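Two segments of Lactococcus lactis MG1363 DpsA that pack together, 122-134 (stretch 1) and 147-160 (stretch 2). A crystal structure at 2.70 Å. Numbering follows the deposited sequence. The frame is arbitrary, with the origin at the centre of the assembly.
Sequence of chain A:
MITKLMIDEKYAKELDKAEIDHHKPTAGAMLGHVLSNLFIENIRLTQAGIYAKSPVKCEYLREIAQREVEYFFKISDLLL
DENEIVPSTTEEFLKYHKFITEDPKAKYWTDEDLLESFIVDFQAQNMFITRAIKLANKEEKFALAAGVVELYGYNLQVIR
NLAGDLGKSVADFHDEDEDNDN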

# COMPACT_ATOMS: atom_id res chain seq x y z
N PHE A 122 12.72 7.32 -33.69
CA PHE A 122 11.46 6.61 -33.38
C PHE A 122 10.55 6.54 -34.58
O PHE A 122 9.80 5.60 -34.71
N GLN A 123 10.61 7.54 -35.44
CA GLN A 123 9.83 7.57 -36.68
C GLN A 123 10.38 6.44 -37.51
O GLN A 123 9.65 5.80 -38.23
N ALA A 124 11.69 6.21 -37.36
CA ALA A 124 12.39 5.16 -38.13
C ALA A 124 12.05 3.81 -37.60
O ALA A 124 11.85 2.90 -38.39
N GLN A 125 11.94 3.63 -36.28
CA GLN A 125 11.56 2.32 -35.74
C GLN A 125 10.18 1.90 -36.27
O GLN A 125 9.93 0.68 -36.40
N ASN A 126 9.32 2.88 -36.60
CA ASN A 126 7.92 2.60 -37.01
C ASN A 126 7.75 1.97 -38.38
O ASN A 126 6.80 1.24 -38.57
N MET A 127 8.65 2.26 -39.32
CA MET A 127 8.61 1.63 -40.66
C MET A 127 8.67 0.11 -40.55
O MET A 127 7.99 -0.57 -41.32
N PHE A 128 9.46 -0.40 -39.61
CA PHE A 128 9.65 -1.82 -39.39
C PHE A 128 8.58 -2.49 -38.52
O PHE A 128 8.32 -3.69 -38.68
N ILE A 129 8.05 -1.75 -37.54
CA ILE A 129 7.04 -2.26 -36.61
C ILE A 129 5.77 -2.46 -37.39
O ILE A 129 5.16 -3.50 -37.29
N THR A 130 5.40 -1.42 -38.12
CA THR A 130 4.27 -1.42 -39.05
C THR A 130 4.18 -2.72 -39.84
O THR A 130 3.13 -3.36 -39.89
N ARG A 131 5.31 -3.10 -40.43
CA ARG A 131 5.40 -4.29 -41.25
C ARG A 131 5.25 -5.53 -40.40
O ARG A 131 4.58 -6.46 -40.79
N ALA A 132 5.88 -5.56 -39.22
CA ALA A 132 5.79 -6.73 -38.38
C ALA A 132 4.33 -6.96 -37.85
O ALA A 132 3.93 -8.09 -37.60
N ILE A 133 3.54 -5.90 -37.71
CA ILE A 133 2.15 -6.04 -37.33
C ILE A 133 1.47 -6.79 -38.42
O ILE A 133 0.84 -7.80 -38.14
N LYS A 134 1.58 -6.28 -39.65
CA LYS A 134 0.87 -6.86 -40.80
C LYS A 134 1.26 -8.32 -41.03
O LYS A 134 0.40 -9.14 -41.33
N GLY A 147 0.89 -7.49 -28.97
CA GLY A 147 2.08 -6.91 -28.35
C GLY A 147 2.74 -5.87 -29.25
O GLY A 147 3.17 -4.83 -28.79
N VAL A 148 2.81 -6.11 -30.54
CA VAL A 148 3.52 -5.23 -31.44
C VAL A 148 2.69 -3.98 -31.73
O VAL A 148 3.24 -2.93 -32.03
N VAL A 149 1.37 -4.10 -31.59
CA VAL A 149 0.51 -2.94 -31.73
C VAL A 149 0.75 -2.02 -30.54
O VAL A 149 0.78 -0.80 -30.64
N GLU A 150 0.94 -2.60 -29.37
CA GLU A 150 1.16 -1.81 -28.20
C GLU A 150 2.36 -0.94 -28.49
O GLU A 150 2.29 0.26 -28.30
N LEU A 151 3.45 -1.55 -28.97
CA LEU A 151 4.71 -0.86 -29.22
C LEU A 151 4.58 0.27 -30.24
O LEU A 151 5.12 1.37 -30.03
N TYR A 152 3.87 0.01 -31.32
CA TYR A 152 3.57 1.00 -32.30
C TYR A 152 2.96 2.24 -31.67
O TYR A 152 3.40 3.35 -31.96
N GLY A 153 1.96 2.07 -30.80
CA GLY A 153 1.26 3.18 -30.19
C GLY A 153 2.13 3.89 -29.15
O GLY A 153 2.05 5.09 -29.02
N TYR A 154 2.95 3.15 -28.42
CA TYR A 154 3.88 3.77 -27.48
C TYR A 154 4.90 4.66 -28.20
O TYR A 154 5.18 5.76 -27.75
N ASN A 155 5.44 4.19 -29.32
CA ASN A 155 6.36 4.97 -30.15
C ASN A 155 5.68 6.28 -30.62
O ASN A 155 6.25 7.33 -30.52
N LEU A 156 4.46 6.21 -31.11
CA LEU A 156 3.73 7.41 -31.58
C LEU A 156 3.56 8.46 -30.49
O LEU A 156 3.57 9.66 -30.75
N GLN A 157 3.41 7.99 -29.26
CA GLN A 157 3.20 8.81 -28.09
C GLN A 157 4.48 9.47 -27.75
O GLN A 157 4.50 10.68 -27.58
N VAL A 158 5.57 8.71 -27.69
CA VAL A 158 6.86 9.31 -27.39
C VAL A 158 7.22 10.42 -28.38
O VAL A 158 7.83 11.41 -27.97
N ILE A 159 6.87 10.24 -29.66
CA ILE A 159 7.22 11.19 -30.71
C ILE A 159 6.52 12.49 -30.43
O ILE A 159 7.08 13.55 -30.72
N ARG A 160 5.28 12.40 -29.94
CA ARG A 160 4.48 13.60 -29.79
C ARG A 160 4.79 14.25 -28.50
O ARG A 160 4.54 15.40 -28.37

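Antiparallel helices commonly pack by setting side chains of one into hollows on the other, and a polar pair can be carried inside such an interface when a hydrogen bond links its members. Helices 122-134 and 147-160 of DpsA illustrate both points. Their N-to-C directions differ by 154°, their axes approach to 9.3 Å, and together they bury 702 Å².

The largest share belongs to Phe122, whose CB points toward the partner helix with chi1 in m. Its ring meets two kinds of neighbour: Val158 CG1 sits over one face, 4.3 Å from Phe122 CE1, while Asn155 OD1 approaches the edge, 3.5 Å from Phe122 CE2. Nearer the backbone, Phe122 CB meets Ile159 CG1 at 3.8 Å.

Asn155, also m, is next in covered area and inserts as a knob among Phe122, Gln125, Asn126 and Ile129. Its amide donates the one hydrogen bond between the stretches, from Asn155 ND2 to Asn126 OD1 at 3.3 Å, which gives Asn155 ND2 a polar partner beside Ile129 CD1, 3.3 Å from that nitrogen. Asn126 (m) returns the insertion, fitting among Tyr152, Asn155, Leu156 and Ile159; its other amide atom, ND2, comes within 3.1 Å of Leu156 CD1.

Tyr152, in t, leaves its backbone sideways yet fills the hole formed by Asn126, Ile129, Thr130 and Ile133. Tyr152 CB lies 3.8 Å from Ile129 CG2 and 3.9 Å from Ile133 CD1, and the tyrosine hydroxyl is hydrogen-bonded elsewhere in the structure. Ile129 (m, t) interlocks in turn among Val148, Leu151, Tyr152 and Asn155, with Ile129 CD1 3.9 Å from Leu151 CG. Further along, aliphatic contacts dominate: Val148, in t, points toward stretch 1, and its CG1 presses to 3.2 Å from Ile133 CG1, a tight approach for two carbons.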

# COMPACT_ATOMS: atom_id res chain seq x y z
CB PHE A 122 10.74 7.24 -32.18
CG PHE A 122 11.19 6.69 -30.87
CD1 PHE A 122 12.24 7.27 -30.19
CD2 PHE A 122 10.59 5.60 -30.32
CE1 PHE A 122 12.68 6.75 -28.99
CE2 PHE A 122 11.03 5.09 -29.11
CZ PHE A 122 12.09 5.67 -28.46
CB GLN A 123 10.03 8.89 -37.44
CG GLN A 123 8.77 9.72 -37.74
CD GLN A 123 9.02 11.25 -37.89
OE1 GLN A 123 8.12 11.99 -38.34
NE2 GLN A 123 10.21 11.71 -37.52
CB ALA A 124 13.91 5.37 -38.16
CB GLN A 125 11.49 2.28 -34.20
CG GLN A 125 12.76 2.71 -33.46
CD GLN A 125 12.69 2.37 -32.01
OE1 GLN A 125 12.01 1.43 -31.63
NE2 GLN A 125 13.37 3.14 -31.18
CB ASN A 126 7.00 3.84 -36.91
CG ASN A 126 6.43 4.04 -35.48
OD1 ASN A 126 6.60 3.19 -34.59
ND2 ASN A 126 5.76 5.16 -35.27
CB MET A 127 9.78 2.10 -41.55
CG MET A 127 9.68 3.54 -42.12
SD MET A 127 11.36 4.23 -42.42
CE MET A 127 11.23 6.05 -41.73
CB PHE A 128 11.02 -2.04 -38.75
CG PHE A 128 12.17 -1.64 -39.61
CD1 PHE A 128 12.47 -0.30 -39.84
CD2 PHE A 128 12.97 -2.61 -40.22
CE1 PHE A 128 13.53 0.07 -40.64
CE2 PHE A 128 14.04 -2.24 -41.01
CZ PHE A 128 14.32 -0.90 -41.22
CB ILE A 129 6.91 -1.25 -35.42
CG1 ILE A 129 8.07 -1.47 -34.43
CG2 ILE A 129 5.61 -1.37 -34.75
CD1 ILE A 129 8.41 -0.26 -33.54
CB THR A 130 4.35 -0.18 -39.95
OG1 THR A 130 3.64 0.90 -39.32
CG2 THR A 130 3.64 -0.35 -41.26
CB ARG A 131 6.74 -4.30 -42.03
CG ARG A 131 6.78 -3.29 -43.18
CD ARG A 131 7.95 -3.48 -44.18
NE ARG A 131 8.98 -2.44 -44.01
CZ ARG A 131 10.17 -2.43 -44.63
NH1 ARG A 131 11.02 -1.42 -44.40
NH2 ARG A 131 10.52 -3.43 -45.46
CB ALA A 132 6.75 -6.62 -37.23
CB ILE A 133 1.49 -4.69 -37.11
CG1 ILE A 133 2.09 -4.06 -35.84
CG2 ILE A 133 -0.06 -4.80 -37.09
CD1 ILE A 133 1.78 -2.62 -35.68
CB LYS A 134 1.13 -6.05 -42.07
CG LYS A 134 0.59 -4.62 -42.09
CD LYS A 134 0.89 -3.96 -43.45
CE LYS A 134 0.63 -2.45 -43.47
NZ LYS A 134 1.81 -1.68 -44.10
CB VAL A 148 3.91 -5.96 -32.74
CG1 VAL A 148 4.36 -5.00 -33.82
CG2 VAL A 148 5.00 -6.92 -32.49
CB VAL A 149 -0.98 -3.35 -31.85
CG1 VAL A 149 -1.89 -2.14 -31.67
CG2 VAL A 149 -1.27 -4.04 -33.19
CB GLU A 150 1.38 -2.70 -27.01
CG GLU A 150 0.18 -2.81 -26.06
CD GLU A 150 0.51 -3.71 -24.88
OE1 GLU A 150 1.38 -3.32 -24.03
OE2 GLU A 150 -0.05 -4.83 -24.87
CB LEU A 151 5.73 -1.88 -29.70
CG LEU A 151 7.11 -1.38 -30.08
CD1 LEU A 151 7.69 -0.49 -29.00
CD2 LEU A 151 8.03 -2.55 -30.33
CB TYR A 152 2.61 0.41 -33.30
CG TYR A 152 2.11 1.40 -34.30
CD1 TYR A 152 0.76 1.72 -34.36
CD2 TYR A 152 3.00 2.07 -35.13
CE1 TYR A 152 0.30 2.65 -35.26
CE2 TYR A 152 2.56 3.02 -36.02
CZ TYR A 152 1.19 3.30 -36.07
OH TYR A 152 0.70 4.21 -36.90
CB TYR A 154 4.62 2.72 -26.70
CG TYR A 154 5.71 3.32 -25.85
CD1 TYR A 154 5.40 4.05 -24.68
CD2 TYR A 154 7.06 3.17 -26.19
CE1 TYR A 154 6.40 4.57 -23.88
CE2 TYR A 154 8.06 3.70 -25.39
CZ TYR A 154 7.72 4.41 -24.25
OH TYR A 154 8.70 4.94 -23.48
CB ASN A 155 6.86 4.13 -31.35
CG ASN A 155 8.08 3.16 -30.98
OD1 ASN A 155 8.33 2.92 -29.82
ND2 ASN A 155 8.64 2.67 -32.05
CB LEU A 156 2.34 7.04 -32.06
CG LEU A 156 2.08 7.22 -33.54
CD1 LEU A 156 3.30 6.86 -34.30
CD2 LEU A 156 0.87 6.37 -33.96
CB GLN A 157 2.76 7.89 -26.98
CG GLN A 157 2.30 8.48 -25.71
CD GLN A 157 2.24 7.40 -24.63
OE1 GLN A 157 1.76 6.28 -24.88
NE2 GLN A 157 2.77 7.70 -23.46
CB VAL A 158 8.00 8.29 -27.38
CG1 VAL A 158 9.34 8.99 -27.35
CG2 VAL A 158 7.87 7.33 -26.20
CB ILE A 159 6.83 10.67 -32.14
CG1 ILE A 159 7.77 9.56 -32.61
CG2 ILE A 159 6.83 11.82 -33.21
CD1 ILE A 159 7.13 8.60 -33.61
CB ARG A 160 3.00 13.30 -29.87
CG ARG A 160 2.12 14.56 -29.75
CD ARG A 160 0.65 14.31 -30.10
NE ARG A 160 0.05 13.38 -29.16
CZ ARG A 160 -0.76 13.73 -28.18
NH1 ARG A 160 -1.13 14.99 -28.02
NH2 ARG A 160 -1.22 12.81 -27.38